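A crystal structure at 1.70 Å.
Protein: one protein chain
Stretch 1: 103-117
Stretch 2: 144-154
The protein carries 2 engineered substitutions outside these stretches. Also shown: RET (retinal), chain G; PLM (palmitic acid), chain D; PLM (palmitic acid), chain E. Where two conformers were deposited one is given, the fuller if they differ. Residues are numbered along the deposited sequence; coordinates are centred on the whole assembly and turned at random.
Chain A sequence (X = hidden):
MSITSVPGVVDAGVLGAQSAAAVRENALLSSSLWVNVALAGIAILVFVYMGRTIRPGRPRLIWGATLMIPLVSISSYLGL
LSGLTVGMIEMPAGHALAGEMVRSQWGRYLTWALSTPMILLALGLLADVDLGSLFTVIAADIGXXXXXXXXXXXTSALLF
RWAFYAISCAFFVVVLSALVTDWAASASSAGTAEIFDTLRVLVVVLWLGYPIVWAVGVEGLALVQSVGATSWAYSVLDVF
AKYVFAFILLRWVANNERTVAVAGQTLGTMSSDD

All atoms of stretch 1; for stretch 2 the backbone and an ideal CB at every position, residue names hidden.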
ATOM      1  N   ARG A 103      -7.426  19.599 -17.579  1.00 26.99           N
ATOM      2  CA  ARG A 103      -6.456  19.505 -16.498  1.00 26.89           C
ATOM      3  C   ARG A 103      -6.991  18.603 -15.388  1.00 27.78           C
ATOM      4  O   ARG A 103      -8.040  18.884 -14.797  1.00 29.82           O
ATOM      5  CB  ARG A 103      -6.171  20.912 -15.958  1.00 29.72           C
ATOM      6  CG  ARG A 103      -5.209  20.980 -14.789  1.00 29.96           C
ATOM      7  CD  ARG A 103      -5.067  22.423 -14.317  1.00 28.74           C
ATOM      8  NE  ARG A 103      -4.288  23.228 -15.251  1.00 30.41           N
ATOM      9  CZ  ARG A 103      -2.984  23.455 -15.131  1.00 30.08           C
ATOM     10  NH1 ARG A 103      -2.309  22.942 -14.109  1.00 30.20           N
ATOM     11  NH2 ARG A 103      -2.356  24.197 -16.032  1.00 31.09           N
ATOM     12  N   SER A 104      -6.265  17.523 -15.106  1.00 25.92           N
ATOM     13  CA  SER A 104      -6.662  16.574 -14.070  1.00 25.08           C
ATOM     14  C   SER A 104      -5.712  16.602 -12.878  1.00 23.94           C
ATOM     15  O   SER A 104      -4.538  16.267 -13.004  1.00 24.95           O
ATOM     16  CB  SER A 104      -6.704  15.153 -14.645  1.00 26.26           C
ATOM     17  OG  SER A 104      -6.970  14.202 -13.626  1.00 25.92           O
ATOM     18  N   GLN A 105      -6.226  17.009 -11.722  1.00 22.58           N
ATOM     19  CA  GLN A 105      -5.421  17.059 -10.503  1.00 23.54           C
ATOM     20  C   GLN A 105      -5.456  15.657  -9.911  1.00 23.43           C
ATOM     21  O   GLN A 105      -5.974  15.443  -8.814  1.00 23.31           O
ATOM     22  CB  GLN A 105      -6.016  18.068  -9.510  1.00 24.72           C
ATOM     23  CG  GLN A 105      -6.132  19.491 -10.048  1.00 25.59           C
ATOM     24  CD  GLN A 105      -6.632  20.483  -9.005  1.00 27.11           C
ATOM     25  OE1 GLN A 105      -7.605  20.221  -8.296  1.00 27.89           O
ATOM     26  NE2 GLN A 105      -5.976  21.634  -8.920  1.00 25.32           N
ATOM     27  N   TRP A 106      -4.901  14.699 -10.646  1.00 24.53           N
ATOM     28  CA  TRP A 106      -4.907  13.312 -10.204  1.00 23.56           C
ATOM     29  C   TRP A 106      -4.118  13.044  -8.929  1.00 22.98           C
ATOM     30  O   TRP A 106      -4.293  12.002  -8.294  1.00 22.08           O
ATOM     31  CB  TRP A 106      -4.434  12.378 -11.327  1.00 22.63           C
ATOM     32  CG  TRP A 106      -3.039  12.595 -11.822  1.00 24.99           C
ATOM     33  CD1 TRP A 106      -2.659  13.309 -12.925  1.00 25.83           C
ATOM     34  CD2 TRP A 106      -1.841  12.035 -11.275  1.00 24.97           C
ATOM     35  NE1 TRP A 106      -1.303  13.222 -13.100  1.00 25.25           N
ATOM     36  CE2 TRP A 106      -0.772  12.447 -12.101  1.00 25.80           C
ATOM     37  CE3 TRP A 106      -1.564  11.224 -10.165  1.00 26.49           C
ATOM     38  CZ2 TRP A 106       0.552  12.075 -11.856  1.00 25.36           C
ATOM     39  CZ3 TRP A 106      -0.247  10.856  -9.920  1.00 25.96           C
ATOM     40  CH2 TRP A 106       0.794  11.282 -10.765  1.00 27.87           C
ATOM     41  N   GLY A 107      -3.255  13.983  -8.552  1.00 23.00           N
ATOM     42  CA  GLY A 107      -2.501  13.811  -7.328  1.00 22.11           C
ATOM     43  C   GLY A 107      -3.438  13.837  -6.129  1.00 24.38           C
ATOM     44  O   GLY A 107      -3.126  13.284  -5.075  1.00 22.08           O
ATOM     45  N   ARG A 108      -4.592  14.481  -6.269  1.00 22.43           N
ATOM     46  CA  ARG A 108      -5.528  14.504  -5.147  1.00 23.16           C
ATOM     47  C   ARG A 108      -6.001  13.081  -4.880  1.00 23.38           C
ATOM     48  O   ARG A 108      -5.951  12.592  -3.751  1.00 25.32           O
ATOM     49  CB  ARG A 108      -6.748  15.377  -5.455  1.00 20.28           C
ATOM     50  CG  ARG A 108      -6.523  16.877  -5.433  1.00 22.63           C
ATOM     51  CD  ARG A 108      -7.860  17.603  -5.632  1.00 19.32           C
ATOM     52  NE  ARG A 108      -7.741  19.054  -5.709  1.00 20.82           N
ATOM     53  CZ  ARG A 108      -7.677  19.873  -4.659  1.00 19.85           C
ATOM     54  NH1 ARG A 108      -7.716  19.391  -3.418  1.00 19.02           N
ATOM     55  NH2 ARG A 108      -7.598  21.178  -4.855  1.00 19.23           N
ATOM     56  N   TYR A 109      -6.446  12.413  -5.941  1.00 24.67           N
ATOM     57  CA  TYR A 109      -6.967  11.060  -5.835  1.00 26.11           C
ATOM     58  C   TYR A 109      -5.916  10.105  -5.290  1.00 27.40           C
ATOM     59  O   TYR A 109      -6.211   9.250  -4.450  1.00 26.62           O
ATOM     60  CB  TYR A 109      -7.492  10.607  -7.211  1.00 28.72           C
ATOM     61  CG  TYR A 109      -8.217  11.718  -7.958  1.00 30.39           C
ATOM     62  CD1 TYR A 109      -9.029  12.632  -7.275  1.00 34.25           C
ATOM     63  CD2 TYR A 109      -8.070  11.879  -9.336  1.00 30.73           C
ATOM     64  CE1 TYR A 109      -9.667  13.678  -7.945  1.00 33.91           C
ATOM     65  CE2 TYR A 109      -8.704  12.922 -10.014  1.00 31.96           C
ATOM     66  CZ  TYR A 109      -9.500  13.818  -9.312  1.00 34.62           C
ATOM     67  OH  TYR A 109     -10.120  14.856  -9.973  1.00 36.17           O
ATOM     68  N   LEU A 110      -4.676  10.269  -5.740  1.00 25.88           N
ATOM     69  CA  LEU A 110      -3.587   9.417  -5.283  1.00 26.47           C
ATOM     70  C   LEU A 110      -3.256   9.583  -3.796  1.00 25.05           C
ATOM     71  O   LEU A 110      -3.124   8.601  -3.062  1.00 25.23           O
ATOM     72  CB  LEU A 110      -2.320   9.699  -6.096  1.00 26.76           C
ATOM     73  CG  LEU A 110      -1.109   8.866  -5.666  1.00 30.46           C
ATOM     74  CD1 LEU A 110      -1.357   7.399  -6.022  1.00 31.96           C
ATOM     75  CD2 LEU A 110       0.153   9.380  -6.350  1.00 30.99           C
ATOM     76  N   THR A 111      -3.112  10.825  -3.342  0.50 24.40           N
ATOM     77  CA  THR A 111      -2.774  11.048  -1.943  0.50 23.43           C
ATOM     78  C   THR A 111      -3.917  10.698  -0.991  0.50 22.00           C
ATOM     79  O   THR A 111      -3.678  10.377   0.174  0.50 21.46           O
ATOM     80  CB  THR A 111      -2.320  12.499  -1.696  0.50 23.95           C
ATOM     81  OG1 THR A 111      -3.423  13.391  -1.874  0.50 23.38           O
ATOM     82  CG2 THR A 111      -1.211  12.870  -2.673  0.50 23.99           C
ATOM     83  N   TRP A 112      -5.155  10.747  -1.477  1.00 22.27           N
ATOM     84  CA  TRP A 112      -6.293  10.396  -0.622  1.00 21.35           C
ATOM     85  C   TRP A 112      -6.096   8.955  -0.144  1.00 23.63           C
ATOM     86  O   TRP A 112      -6.572   8.574   0.929  1.00 22.44           O
ATOM     87  CB  TRP A 112      -7.628  10.474  -1.380  1.00 21.56           C
ATOM     88  CG  TRP A 112      -8.096  11.864  -1.731  1.00 20.35           C
ATOM     89  CD1 TRP A 112      -7.685  13.037  -1.170  1.00 20.88           C
ATOM     90  CD2 TRP A 112      -9.089  12.213  -2.709  1.00 21.95           C
ATOM     91  NE1 TRP A 112      -8.354  14.098  -1.740  1.00 20.26           N
ATOM     92  CE2 TRP A 112      -9.221  13.618  -2.688  1.00 21.55           C
ATOM     93  CE3 TRP A 112      -9.877  11.470  -3.601  1.00 22.72           C
ATOM     94  CZ2 TRP A 112     -10.108  14.302  -3.528  1.00 21.89           C
ATOM     95  CZ3 TRP A 112     -10.762  12.151  -4.438  1.00 24.09           C
ATOM     96  CH2 TRP A 112     -10.867  13.555  -4.395  1.00 24.38           C
ATOM     97  N   ALA A 113      -5.388   8.158  -0.950  1.00 23.71           N
ATOM     98  CA  ALA A 113      -5.131   6.758  -0.623  1.00 24.75           C
ATOM     99  C   ALA A 113      -4.282   6.597   0.636  1.00 25.64           C
ATOM    100  O   ALA A 113      -4.196   5.506   1.195  1.00 25.89           O
ATOM    101  CB  ALA A 113      -4.463   6.049  -1.814  1.00 23.68           C
ATOM    102  N   LEU A 114      -3.652   7.685   1.074  1.00 24.90           N
ATOM    103  CA  LEU A 114      -2.853   7.662   2.294  1.00 25.70           C
ATOM    104  C   LEU A 114      -3.523   8.499   3.390  1.00 24.76           C
ATOM    105  O   LEU A 114      -3.563   8.093   4.548  1.00 26.06           O
ATOM    106  CB  LEU A 114      -1.442   8.197   2.032  1.00 27.31           C
ATOM    107  CG  LEU A 114      -0.545   8.288   3.271  1.00 29.68           C
ATOM    108  CD1 LEU A 114      -0.314   6.904   3.865  1.00 29.49           C
ATOM    109  CD2 LEU A 114       0.776   8.930   2.889  1.00 30.29           C
ATOM    110  N   SER A 115      -4.059   9.658   3.022  1.00 24.17           N
ATOM    111  CA  SER A 115      -4.706  10.521   4.005  1.00 23.93           C
ATOM    112  C   SER A 115      -6.039   9.994   4.535  1.00 24.18           C
ATOM    113  O   SER A 115      -6.311  10.123   5.731  1.00 24.21           O
ATOM    114  CB  SER A 115      -4.909  11.934   3.442  1.00 24.18           C
ATOM    115  OG  SER A 115      -5.825  11.945   2.357  1.00 26.41           O
ATOM    116  N   THR A 116      -6.877   9.405   3.683  1.00 23.01           N
ATOM    117  CA  THR A 116      -8.151   8.915   4.205  1.00 22.57           C
ATOM    118  C   THR A 116      -7.941   7.736   5.150  1.00 23.35           C
ATOM    119  O   THR A 116      -8.663   7.594   6.140  1.00 21.38           O
ATOM    120  CB  THR A 116      -9.203   8.614   3.081  1.00 22.26           C
ATOM    121  OG1 THR A 116      -8.661   7.763   2.067  1.00 22.95           O
ATOM    122  CG2 THR A 116      -9.639   9.911   2.438  1.00 22.71           C
ATOM    123  N   PRO A 117      -6.948   6.876   4.870  1.00 22.75           N
ATOM    124  CA  PRO A 117      -6.746   5.764   5.803  1.00 24.20           C
ATOM    125  C   PRO A 117      -6.286   6.303   7.169  1.00 25.49           C
ATOM    126  O   PRO A 117      -6.586   5.722   8.214  1.00 26.35           O
ATOM    127  CB  PRO A 117      -5.678   4.925   5.104  1.00 24.93           C
ATOM    128  CG  PRO A 117      -6.051   5.088   3.668  1.00 24.39           C
ATOM    129  CD  PRO A 117      -6.304   6.585   3.576  1.00 23.81           C
ATOM    130  N   UNK A 144     -11.636   2.505  -2.906  1.00 21.13           N
ATOM    131  CA  UNK A 144     -12.426   3.663  -3.321  1.00 19.91           C
ATOM    132  C   UNK A 144     -11.513   4.681  -3.993  1.00 19.66           C
ATOM    133  O   UNK A 144     -11.822   5.215  -5.062  1.00 20.46           O
ATOM    134  CB  UNK A 144     -13.149   4.290  -2.128  1.00 19.91           C
ATOM    135  N   UNK A 145     -10.365   4.932  -3.374  1.00 21.59           N
ATOM    136  CA  UNK A 145      -9.424   5.900  -3.907  1.00 21.84           C
ATOM    137  C   UNK A 145      -8.798   5.511  -5.238  1.00 21.65           C
ATOM    138  O   UNK A 145      -8.697   6.346  -6.136  1.00 20.02           O
ATOM    139  CB  UNK A 145      -8.312   6.134  -2.883  1.00 21.84           C
ATOM    140  N   UNK A 146      -8.377   4.258  -5.367  1.00 22.48           N
ATOM    141  CA  UNK A 146      -7.736   3.823  -6.604  1.00 24.71           C
ATOM    142  C   UNK A 146      -8.706   3.688  -7.771  1.00 23.51           C
ATOM    143  O   UNK A 146      -8.330   3.915  -8.925  1.00 23.38           O
ATOM    144  CB  UNK A 146      -7.031   2.485  -6.374  1.00 24.71           C
ATOM    145  N   UNK A 147      -9.952   3.328  -7.488  1.00 22.38           N
ATOM    146  CA  UNK A 147     -10.912   3.216  -8.568  1.00 21.70           C
ATOM    147  C   UNK A 147     -11.314   4.629  -8.993  1.00 22.07           C
ATOM    148  O   UNK A 147     -11.649   4.869 -10.151  1.00 22.28           O
ATOM    149  CB  UNK A 147     -12.129   2.392  -8.145  1.00 21.70           C
ATOM    150  N   UNK A 148     -11.255   5.568  -8.054  1.00 22.19           N
ATOM    151  CA  UNK A 148     -11.567   6.942  -8.386  1.00 19.86           C
ATOM    152  C   UNK A 148     -10.479   7.472  -9.305  1.00 20.69           C
ATOM    153  O   UNK A 148     -10.757   8.209 -10.246  1.00 20.90           O
ATOM    154  CB  UNK A 148     -11.697   7.802  -7.127  1.00 19.86           C
ATOM    155  N   UNK A 149      -9.231   7.105  -9.026  1.00 20.47           N
ATOM    156  CA  UNK A 149      -8.116   7.539  -9.864  1.00 20.95           C
ATOM    157  C   UNK A 149      -8.295   6.919 -11.251  1.00 20.83           C
ATOM    158  O   UNK A 149      -8.057   7.567 -12.280  1.00 21.57           O
ATOM    159  CB  UNK A 149      -6.771   7.144  -9.250  1.00 20.95           C
ATOM    160  N   UNK A 150      -8.728   5.663 -11.276  1.00 20.76           N
ATOM    161  CA  UNK A 150      -8.942   4.965 -12.539  1.00 20.97           C
ATOM    162  C   UNK A 150     -10.018   5.664 -13.363  1.00 20.93           C
ATOM    163  O   UNK A 150      -9.911   5.776 -14.585  1.00 20.85           O
ATOM    164  CB  UNK A 150      -9.330   3.507 -12.287  1.00 20.97           C
ATOM    165  N   UNK A 151     -11.066   6.126 -12.694  1.00 22.00           N
ATOM    166  CA  UNK A 151     -12.140   6.828 -13.392  1.00 20.34           C
ATOM    167  C   UNK A 151     -11.586   8.068 -14.093  1.00 22.92           C
ATOM    168  O   UNK A 151     -11.933   8.352 -15.242  1.00 21.66           O
ATOM    169  CB  UNK A 151     -13.254   7.216 -12.418  1.00 20.34           C
ATOM    170  N   UNK A 152     -10.723   8.808 -13.396  1.00 20.61           N
ATOM    171  CA  UNK A 152     -10.131  10.020 -13.955  1.00 20.92           C
ATOM    172  C   UNK A 152      -9.131   9.744 -15.082  1.00 21.17           C
ATOM    173  O   UNK A 152      -9.053  10.499 -16.049  1.00 22.00           O
ATOM    174  CB  UNK A 152      -9.437  10.808 -12.842  1.00 20.92           C
ATOM    175  N   UNK A 153      -8.370   8.662 -14.960  1.00 22.39           N
ATOM    176  CA  UNK A 153      -7.351   8.329 -15.961  1.00 20.86           C
ATOM    177  C   UNK A 153      -7.847   7.589 -17.202  1.00 22.86           C
ATOM    178  O   UNK A 153      -7.138   7.526 -18.208  1.00 20.17           O
ATOM    179  CB  UNK A 153      -6.268   7.478 -15.295  1.00 20.86           C
ATOM    180  N   UNK A 154      -9.050   7.021 -17.135  1.00 22.27           N
ATOM    181  CA  UNK A 154      -9.599   6.270 -18.262  1.00 21.20           C
ATOM    182  C   UNK A 154     -10.008   7.186 -19.418  1.00 22.18           C
ATOM    183  O   UNK A 154     -10.758   8.136 -19.228  1.00 22.43           O
ATOM    184  CB  UNK A 154     -10.803   5.445 -17.803  1.00 21.20           C
TER
HETATM  185  C1  RET G 900     -14.306  10.006  -5.818  1.00 22.24           C
HETATM  186  C2  RET G 900     -14.898   9.643  -7.261  1.00 21.40           C
HETATM  187  C3  RET G 900     -15.525   8.236  -7.416  1.00 21.35           C
HETATM  188  C4  RET G 900     -16.734   8.042  -6.390  1.00 21.32           C
HETATM  189  C5  RET G 900     -16.398   8.411  -4.890  1.00 20.60           C
HETATM  190  C6  RET G 900     -15.223   9.375  -4.574  1.00 22.02           C
HETATM  191  C7  RET G 900     -14.885   9.606  -3.128  1.00 21.02           C
HETATM  192  C8  RET G 900     -13.869  10.273  -2.516  1.00 18.79           C
HETATM  193  C9  RET G 900     -13.825  10.600  -1.116  1.00 19.79           C
HETATM  194  C10 RET G 900     -12.709  11.395  -0.849  1.00 20.94           C
HETATM  195  C11 RET G 900     -12.399  11.898   0.396  1.00 20.52           C
HETATM  196  C12 RET G 900     -11.286  12.741   0.546  1.00 20.10           C
HETATM  197  C13 RET G 900     -10.837  13.253   1.832  1.00 21.77           C
HETATM  198  C14 RET G 900      -9.653  14.039   1.721  1.00 22.82           C
HETATM  199  C15 RET G 900      -8.887  14.475   2.776  1.00 24.48           C
HETATM  200  C16 RET G 900     -12.858   9.394  -5.841  1.00 21.85           C
HETATM  201  C17 RET G 900     -14.239  11.620  -5.772  1.00 21.17           C
HETATM  202  C18 RET G 900     -17.303   7.781  -3.843  1.00 21.23           C
HETATM  203  C19 RET G 900     -15.037  10.217  -0.094  1.00 21.06           C
HETATM  204  C20 RET G 900     -11.599  12.994   3.145  1.00 21.97           C
HETATM  205  C1  PLM D 700       2.421  13.147  -3.205  1.00 59.99           C
HETATM  206  O1  PLM D 700       3.297  13.722  -3.873  1.00 59.93           O
HETATM  207  O2  PLM D 700       1.824  13.714  -2.263  1.00 60.88           O
HETATM  208  C2  PLM D 700       2.088  11.713  -3.580  1.00 59.60           C
HETATM  209  C3  PLM D 700       2.064  10.710  -2.432  1.00 59.28           C
HETATM  210  C4  PLM D 700       1.690   9.352  -3.009  1.00 59.22           C
HETATM  211  C5  PLM D 700       1.655   8.317  -1.905  1.00 59.53           C
HETATM  212  C6  PLM D 700       0.338   7.582  -1.832  1.00 59.02           C
HETATM  213  C7  PLM D 700       0.583   6.415  -0.899  1.00 59.00           C
HETATM  214  C8  PLM D 700      -0.650   5.562  -0.713  1.00 59.54           C
HETATM  215  C9  PLM D 700      -0.332   4.437   0.257  1.00 60.18           C
HETATM  216  CA  PLM D 700      -1.532   3.532   0.454  1.00 60.11           C
HETATM  217  CB  PLM D 700      -1.563   2.598   1.657  1.00 60.27           C
HETATM  218  CC  PLM D 700      -1.549   3.234   3.037  1.00 60.28           C
HETATM  219  CD  PLM D 700      -1.643   2.130   4.074  1.00 60.37           C
HETATM  220  CE  PLM D 700      -1.650   2.707   5.490  1.00 60.82           C
HETATM  221  CF  PLM D 700      -1.515   1.556   6.477  1.00 61.28           C
HETATM  222  CG  PLM D 700      -1.527   2.074   7.907  1.00 62.16           C
HETATM  223  C1  PLM E 701      -0.649  10.753 -16.220  1.00 64.98           C
HETATM  224  O1  PLM E 701       0.089  11.754 -16.281  1.00 66.19           O
HETATM  225  O2  PLM E 701      -1.113  10.199 -17.241  1.00 65.91           O
HETATM  226  C2  PLM E 701      -0.983  10.208 -14.841  1.00 64.58           C
HETATM  227  C3  PLM E 701      -0.384   8.869 -14.419  1.00 63.45           C
HETATM  228  C4  PLM E 701      -0.846   8.590 -12.991  1.00 63.12           C
HETATM  229  C5  PLM E 701      -0.351   7.294 -12.376  1.00 63.30           C
HETATM  230  C6  PLM E 701       1.031   7.415 -11.765  1.00 64.16           C
HETATM  231  C7  PLM E 701       1.044   7.167 -10.268  1.00 64.16           C
HETATM  232  C8  PLM E 701       2.443   7.286  -9.700  1.00 64.29           C
HETATM  233  C9  PLM E 701       2.430   7.010  -8.205  1.00 63.79           C
HETATM  234  CA  PLM E 701       3.812   7.116  -7.588  1.00 64.41           C
HETATM  235  CB  PLM E 701       4.001   6.657  -6.148  1.00 64.26           C
HETATM  236  CC  PLM E 701       3.702   5.194  -5.867  1.00 64.87           C
HETATM  237  CD  PLM E 701       3.986   4.871  -4.413  1.00 64.93           C
HETATM  238  CE  PLM E 701       3.686   3.401  -4.121  1.00 64.88           C
HETATM  239  CF  PLM E 701       3.006   3.322  -2.760  1.00 64.95           C
HETATM  240  CG  PLM E 701       2.658   1.887  -2.397  1.00 65.31           C

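Helix 106-117 and the helix through 144-153 run antiparallel (176° between N-to-C directions), with axes 8.4 Å apart at closest approach. At position 144 CA-to-CB points sideways, and no atom of stretch 1 lies within 5.5 Å of the ideal CB. A long, flexible apolar chain would suit, since retinal lies within reach. The residue is Met144, whose CE approaches RET C9 at 3.7 Å.

Position 145 points toward stretch 1: its ideal CB is 4.0 Å from Ala113 CA and 4.1 Å from Tyr109 O. With so little room, a small side chain is indicated; Ala, Ser or Cys would each be plausible. It is Cys145, chi1 m, whose SG packs 3.7 Å from Trp112 CB and 3.6 Å from Thr116 OG1, while its CB meets Ala113 CB at 4.0 Å.

Position 146 points away and 147 is out of reach, so stretch 1 constrains neither; they are Val146 and Thr147.

At 148 CA-to-CB points toward stretch 1, yet protein is not the obstacle: Tyr109 CB is 5.1 Å from the ideal CB. The ligand is, because RET C16 would lie 2.4 Å from that CB, a clash. Ordinary helical phi/psi (-68/-40) do not demand glycine, but the ligand leaves room for nothing else. Gly148 sets its CA 3.8 Å from RET C16.

Position 149 points sideways, with its ideal CB 4.1 Å from Tyr109 CB and 5.1 Å from Leu110 N. The apolar surroundings favour Leu, Ile or Met. Leu149 (chi1 t, chi2 p) turns its end nearer: CD1 lies 3.8 Å from Trp106 CB and at the edge of the Tyr109 ring, whereas CD2 is 4.5 Å from Leu110 CD1.

Positions 150 and 151 are out of reach of stretch 1, which leaves their choice open; both are alanine, Ala150 and Ala151.

Position 152 points toward stretch 1, its ideal CB 3.6 Å from Tyr109 CE2 and 4.3 Å from Ser104 OG. A CB already in contact favours a small residue, Ala or perhaps Ser. Ala152 keeps its CB 3.6 Å from Tyr109 CE2.

Position 153 starts sideways, its ideal CB more than 5.5 Å from stretch 1, so a long apolar chain is needed to reach the Trp106 side. Met153 (chi1 and chi2 m) does so: CE lies 3.6 Å from Trp106 CB and 3.5 Å from Ser104 OG, and SD is 3.7 Å from C2 of the chain E palmitic acid.

Position 154 leaves helical angles (psi 127) and cannot reach stretch 1; many polar residues would suit. Thr154 OG1 donates to Ala150 O at 2.7 Å.

Stretch 2 (144-154) MCVTGLAAAMT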
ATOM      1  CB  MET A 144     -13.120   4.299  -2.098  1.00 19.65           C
ATOM      2  CG  MET A 144     -13.823   5.636  -2.357  1.00 18.57           C
ATOM      3  SD  MET A 144     -14.370   6.419  -0.807  1.00 20.90           S
ATOM      4  CE  MET A 144     -12.830   7.145  -0.267  1.00 18.86           C
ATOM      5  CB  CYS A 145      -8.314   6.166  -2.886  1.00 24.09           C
ATOM      6  SG  CYS A 145      -8.905   7.003  -1.409  1.00 22.94           S
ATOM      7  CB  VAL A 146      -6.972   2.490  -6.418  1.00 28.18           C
ATOM      8  CG1 VAL A 146      -5.890   2.665  -5.356  1.00 29.88           C
ATOM      9  CG2 VAL A 146      -7.931   1.369  -6.044  1.00 29.22           C
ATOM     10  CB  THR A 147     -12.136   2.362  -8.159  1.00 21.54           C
ATOM     11  OG1 THR A 147     -12.669   2.822  -6.910  1.00 23.96           O
ATOM     12  CG2 THR A 147     -11.719   0.909  -8.016  1.00 21.89           C
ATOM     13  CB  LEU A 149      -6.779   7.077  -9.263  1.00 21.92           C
ATOM     14  CG  LEU A 149      -5.520   7.348 -10.103  1.00 21.27           C
ATOM     15  CD1 LEU A 149      -5.411   8.841 -10.437  1.00 21.94           C
ATOM     16  CD2 LEU A 149      -4.289   6.885  -9.339  1.00 23.97           C
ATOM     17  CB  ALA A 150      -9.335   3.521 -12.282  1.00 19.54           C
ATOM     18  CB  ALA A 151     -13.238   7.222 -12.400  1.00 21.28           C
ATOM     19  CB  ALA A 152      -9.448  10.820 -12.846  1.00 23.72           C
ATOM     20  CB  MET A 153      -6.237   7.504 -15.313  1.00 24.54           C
ATOM     21  CG  MET A 153      -5.482   8.227 -14.210  1.00 25.55           C
ATOM     22  SD  MET A 153      -4.620   9.710 -14.776  1.00 30.36           S
ATOM     23  CE  MET A 153      -5.852  11.002 -14.370  1.00 27.78           C
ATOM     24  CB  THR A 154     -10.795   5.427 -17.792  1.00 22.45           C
ATOM     25  OG1 THR A 154     -10.320   4.429 -16.879  1.00 21.43           O
ATOM     26  CG2 THR A 154     -11.495   4.750 -18.978  1.00 21.60           C
TER
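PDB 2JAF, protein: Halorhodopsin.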